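Local coordinates for putative immunoglobulin-blocking virulence protein (Mycoplasma mycoides subsp. capri, PDB 7ADK) that probably helps the mycoplasma evade host antibodies by blocking immunoglobulin, acting as a virulence factor, at residues R248-L253 with Q282-L287. Sequence-based numbering, arbitrary orientation.
Sequences RYKKML and QEYIWL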
ATOM      1  N   ARG A 248     -10.605 -20.373 -33.329  1.00 70.05           N
ATOM      2  CA  ARG A 248     -11.842 -20.342 -34.115  1.00 70.05           C
ATOM      3  C   ARG A 248     -11.922 -21.430 -35.183  1.00 70.05           C
ATOM      4  O   ARG A 248     -13.005 -21.781 -35.632  1.00 70.05           O
ATOM      5  CB  ARG A 248     -11.981 -18.979 -34.782  1.00 70.05           C
ATOM      6  CG  ARG A 248     -11.957 -17.801 -33.804  1.00 70.05           C
ATOM      7  CD  ARG A 248     -12.083 -16.483 -34.553  1.00 70.05           C
ATOM      8  NE  ARG A 248     -13.376 -16.387 -35.229  1.00 70.05           N
ATOM      9  CZ  ARG A 248     -13.800 -15.408 -35.986  1.00 70.05           C
ATOM     10  NH1 ARG A 248     -13.064 -14.402 -36.310  1.00 70.05           N
ATOM     11  NH2 ARG A 248     -15.013 -15.437 -36.404  1.00 70.05           N
ATOM     12  N   TYR A 249     -10.778 -21.971 -35.578  1.00 74.23           N
ATOM     13  CA  TYR A 249     -10.647 -23.115 -36.479  1.00 74.23           C
ATOM     14  C   TYR A 249     -10.264 -24.406 -35.745  1.00 74.23           C
ATOM     15  O   TYR A 249     -10.610 -25.483 -36.209  1.00 74.23           O
ATOM     16  CB  TYR A 249      -9.609 -22.791 -37.560  1.00 74.23           C
ATOM     17  CG  TYR A 249      -9.698 -21.402 -38.156  1.00 74.23           C
ATOM     18  CD1 TYR A 249     -10.539 -21.136 -39.251  1.00 74.23           C
ATOM     19  CD2 TYR A 249      -8.947 -20.364 -37.580  1.00 74.23           C
ATOM     20  CE1 TYR A 249     -10.652 -19.823 -39.743  1.00 74.23           C
ATOM     21  CE2 TYR A 249      -9.051 -19.056 -38.076  1.00 74.23           C
ATOM     22  CZ  TYR A 249      -9.920 -18.779 -39.143  1.00 74.23           C
ATOM     23  OH  TYR A 249     -10.036 -17.510 -39.590  1.00 74.23           O
ATOM     24  N   LYS A 250      -9.561 -24.322 -34.606  1.00 80.33           N
ATOM     25  CA  LYS A 250      -8.794 -25.416 -33.969  1.00 80.33           C
ATOM     26  C   LYS A 250      -9.585 -26.702 -33.717  1.00 80.33           C
ATOM     27  O   LYS A 250      -9.093 -27.786 -33.995  1.00 80.33           O
ATOM     28  CB  LYS A 250      -8.162 -24.909 -32.666  1.00 80.33           C
ATOM     29  CG  LYS A 250      -7.084 -25.823 -32.128  1.00 80.33           C
ATOM     30  CD  LYS A 250      -6.635 -25.576 -30.736  1.00 80.33           C
ATOM     31  CE  LYS A 250      -5.503 -26.474 -30.249  1.00 80.33           C
ATOM     32  NZ  LYS A 250      -5.938 -27.844 -29.931  1.00 80.33           N
ATOM     33  N   LYS A 251     -10.843 -26.583 -33.288  1.00 84.22           N
ATOM     34  CA  LYS A 251     -11.775 -27.709 -33.075  1.00 84.22           C
ATOM     35  C   LYS A 251     -12.065 -28.529 -34.342  1.00 84.22           C
ATOM     36  O   LYS A 251     -12.303 -29.723 -34.240  1.00 84.22           O
ATOM     37  CB  LYS A 251     -13.087 -27.176 -32.472  1.00 84.22           C
ATOM     38  CG  LYS A 251     -12.898 -26.572 -31.072  1.00 84.22           C
ATOM     39  CD  LYS A 251     -14.233 -26.146 -30.455  1.00 84.22           C
ATOM     40  CE  LYS A 251     -13.990 -25.449 -29.119  1.00 84.22           C
ATOM     41  NZ  LYS A 251     -15.247 -25.074 -28.427  1.00 84.22           N
ATOM     42  N   MET A 252     -12.009 -27.909 -35.519  1.00 89.35           N
ATOM     43  CA  MET A 252     -11.974 -28.566 -36.832  1.00 89.35           C
ATOM     44  C   MET A 252     -10.543 -28.949 -37.250  1.00 89.35           C
ATOM     45  O   MET A 252     -10.316 -30.022 -37.790  1.00 89.35           O
ATOM     46  CB  MET A 252     -12.666 -27.638 -37.846  1.00 89.35           C
ATOM     47  CG  MET A 252     -12.462 -27.981 -39.326  1.00 89.35           C
ATOM     48  SD  MET A 252     -12.835 -29.669 -39.833  1.00 89.35           S
ATOM     49  CE  MET A 252     -14.569 -29.781 -39.395  1.00 89.35           C
ATOM     50  N   LEU A 253      -9.577 -28.069 -36.985  1.00 87.10           N
ATOM     51  CA  LEU A 253      -8.194 -28.119 -37.469  1.00 87.10           C
ATOM     52  C   LEU A 253      -7.413 -29.323 -36.931  1.00 87.10           C
ATOM     53  O   LEU A 253      -6.598 -29.889 -37.647  1.00 87.10           O
ATOM     54  CB  LEU A 253      -7.522 -26.798 -37.051  1.00 87.10           C
ATOM     55  CG  LEU A 253      -6.631 -26.126 -38.088  1.00 87.10           C
ATOM     56  CD1 LEU A 253      -7.441 -25.737 -39.314  1.00 87.10           C
ATOM     57  CD2 LEU A 253      -6.031 -24.855 -37.484  1.00 87.10           C
ATOM     58  N   GLN A 282       3.351 -24.612 -38.094  1.00 94.46           N
ATOM     59  CA  GLN A 282       3.645 -24.588 -39.539  1.00 94.46           C
ATOM     60  C   GLN A 282       2.721 -25.518 -40.340  1.00 94.46           C
ATOM     61  O   GLN A 282       2.263 -25.135 -41.408  1.00 94.46           O
ATOM     62  CB  GLN A 282       5.111 -24.978 -39.802  1.00 94.46           C
ATOM     63  CG  GLN A 282       6.079 -23.918 -39.282  1.00 94.46           C
ATOM     64  CD  GLN A 282       7.522 -24.141 -39.732  1.00 94.46           C
ATOM     65  OE1 GLN A 282       7.868 -23.976 -40.889  1.00 94.46           O
ATOM     66  NE2 GLN A 282       8.439 -24.492 -38.860  1.00 94.46           N
ATOM     67  N   GLU A 283       2.405 -26.699 -39.811  1.00 94.84           N
ATOM     68  CA  GLU A 283       1.304 -27.530 -40.302  1.00 94.84           C
ATOM     69  C   GLU A 283      -0.046 -26.810 -40.262  1.00 94.84           C
ATOM     70  O   GLU A 283      -0.644 -26.580 -41.308  1.00 94.84           O
ATOM     71  CB  GLU A 283       1.315 -28.891 -39.575  1.00 94.84           C
ATOM     72  CG  GLU A 283       0.061 -29.783 -39.617  1.00 94.84           C
ATOM     73  CD  GLU A 283      -0.487 -30.230 -40.976  1.00 94.84           C
ATOM     74  OE1 GLU A 283      -0.133 -29.679 -42.037  1.00 94.84           O
ATOM     75  OE2 GLU A 283      -1.325 -31.159 -40.961  1.00 94.84           O
ATOM     76  N   TYR A 284      -0.588 -26.441 -39.103  1.00 89.68           N
ATOM     77  CA  TYR A 284      -2.032 -26.195 -39.072  1.00 89.68           C
ATOM     78  C   TYR A 284      -2.392 -24.762 -39.531  1.00 89.68           C
ATOM     79  O   TYR A 284      -3.511 -24.523 -39.971  1.00 89.68           O
ATOM     80  CB  TYR A 284      -2.629 -26.912 -37.841  1.00 89.68           C
ATOM     81  CG  TYR A 284      -2.677 -26.345 -36.435  1.00 89.68           C
ATOM     82  CD1 TYR A 284      -1.494 -26.183 -35.705  1.00 89.68           C
ATOM     83  CD2 TYR A 284      -3.819 -26.676 -35.683  1.00 89.68           C
ATOM     84  CE1 TYR A 284      -1.464 -26.119 -34.301  1.00 89.68           C
ATOM     85  CE2 TYR A 284      -3.814 -26.672 -34.280  1.00 89.68           C
ATOM     86  CZ  TYR A 284      -2.639 -26.359 -33.576  1.00 89.68           C
ATOM     87  OH  TYR A 284      -2.631 -26.345 -32.224  1.00 89.68           O
ATOM     88  N   ILE A 285      -1.387 -23.881 -39.698  1.00 84.49           N
ATOM     89  CA  ILE A 285      -1.412 -22.701 -40.594  1.00 84.49           C
ATOM     90  C   ILE A 285      -1.758 -23.078 -42.048  1.00 84.49           C
ATOM     91  O   ILE A 285      -2.530 -22.393 -42.721  1.00 84.49           O
ATOM     92  CB  ILE A 285      -0.052 -21.945 -40.535  1.00 84.49           C
ATOM     93  CG1 ILE A 285       0.054 -21.152 -39.215  1.00 84.49           C
ATOM     94  CG2 ILE A 285       0.172 -20.983 -41.713  1.00 84.49           C
ATOM     95  CD1 ILE A 285       1.411 -20.503 -38.933  1.00 84.49           C
ATOM     96  N   TRP A 286      -1.203 -24.172 -42.566  1.00 86.63           N
ATOM     97  CA  TRP A 286      -1.469 -24.648 -43.918  1.00 86.63           C
ATOM     98  C   TRP A 286      -2.875 -25.247 -44.053  1.00 86.63           C
ATOM     99  O   TRP A 286      -3.374 -25.363 -45.171  1.00 86.63           O
ATOM    100  CB  TRP A 286      -0.339 -25.594 -44.363  1.00 86.63           C
ATOM    101  CG  TRP A 286      -0.338 -26.045 -45.789  1.00 86.63           C
ATOM    102  CD1 TRP A 286       0.184 -25.379 -46.840  1.00 86.63           C
ATOM    103  CD2 TRP A 286      -0.869 -27.281 -46.343  1.00 86.63           C
ATOM    104  NE1 TRP A 286      -0.094 -26.059 -48.004  1.00 86.63           N
ATOM    105  CE2 TRP A 286      -0.783 -27.217 -47.759  1.00 86.63           C
ATOM    106  CE3 TRP A 286      -1.385 -28.467 -45.790  1.00 86.63           C
ATOM    107  CZ2 TRP A 286      -1.294 -28.222 -48.586  1.00 86.63           C
ATOM    108  CZ3 TRP A 286      -1.822 -29.520 -46.612  1.00 86.63           C
ATOM    109  CH2 TRP A 286      -1.822 -29.383 -48.006  1.00 86.63           C
ATOM    110  N   LEU A 287      -3.580 -25.595 -42.972  1.00 82.88           N
ATOM    111  CA  LEU A 287      -5.006 -25.945 -43.045  1.00 82.88           C
ATOM    112  C   LEU A 287      -5.859 -24.690 -43.243  1.00 82.88           C
ATOM    113  O   LEU A 287      -6.511 -24.571 -44.266  1.00 82.88           O
ATOM    114  CB  LEU A 287      -5.480 -26.781 -41.839  1.00 82.88           C
ATOM    115  CG  LEU A 287      -5.213 -28.291 -41.822  1.00 82.88           C
ATOM    116  CD1 LEU A 287      -5.673 -28.966 -43.096  1.00 82.88           C
ATOM    117  CD2 LEU A 287      -3.769 -28.655 -41.595  1.00 82.88           C
TER
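Leu-253 and Tyr-284 meet where helix 248-253 crosses helix 282-287 nearly at right angles, the two short axes running at 99° and coming within 10.8 Å of each other. Such steep crossings confine helix packing to a small patch, and here a few side chains fill it without any hydrogen bond between the segments. The CA atoms of Leu-253 and Tyr-284 lie 6.7 Å apart, and both residues project their CB atoms toward the opposing helix.

Leu-253 supplies two methyl groups that divide the work. Its CD2 sits obliquely against the aromatic ring, 3.4 Å from CD2 of Tyr-284, while its CB lies in the ring plane at the edge. The other branch, CD1, packs on the next turn of the partner helix, 3.4 Å from CB of Leu-287, the two leucine side chains passing in opposite directions. A chi1 of 85° at Tyr-284 swings the ring over to helix 248-253, where its CD2 side meets Leu-253 and the ring slants across the stem of Lys-250. That lysine contributes its aliphatic stem: CG is 4.0 Å from Tyr-284 CE2, and CE is 3.5 Å from Tyr-284 OH. The chain turns at its last torsion, chi4 -75°, and NZ forms a salt bridge with Asp-254, so the charge is paired just past the end of its own segment while CG and CE touch the tyrosine.

The patch thus grades from buried leucines to a partly exposed lysine and tyrosine. Helix 248-253 packs on Ile-320 of strand 318-320 through Tyr-249 and Met-252; in helix 282-287, Ile-285 and Trp-286 touch Ile-227 of helix 227-235, and Trp-286 also reaches helix 270-273, so the contact joins the strand's helical neighbour to that group of helices.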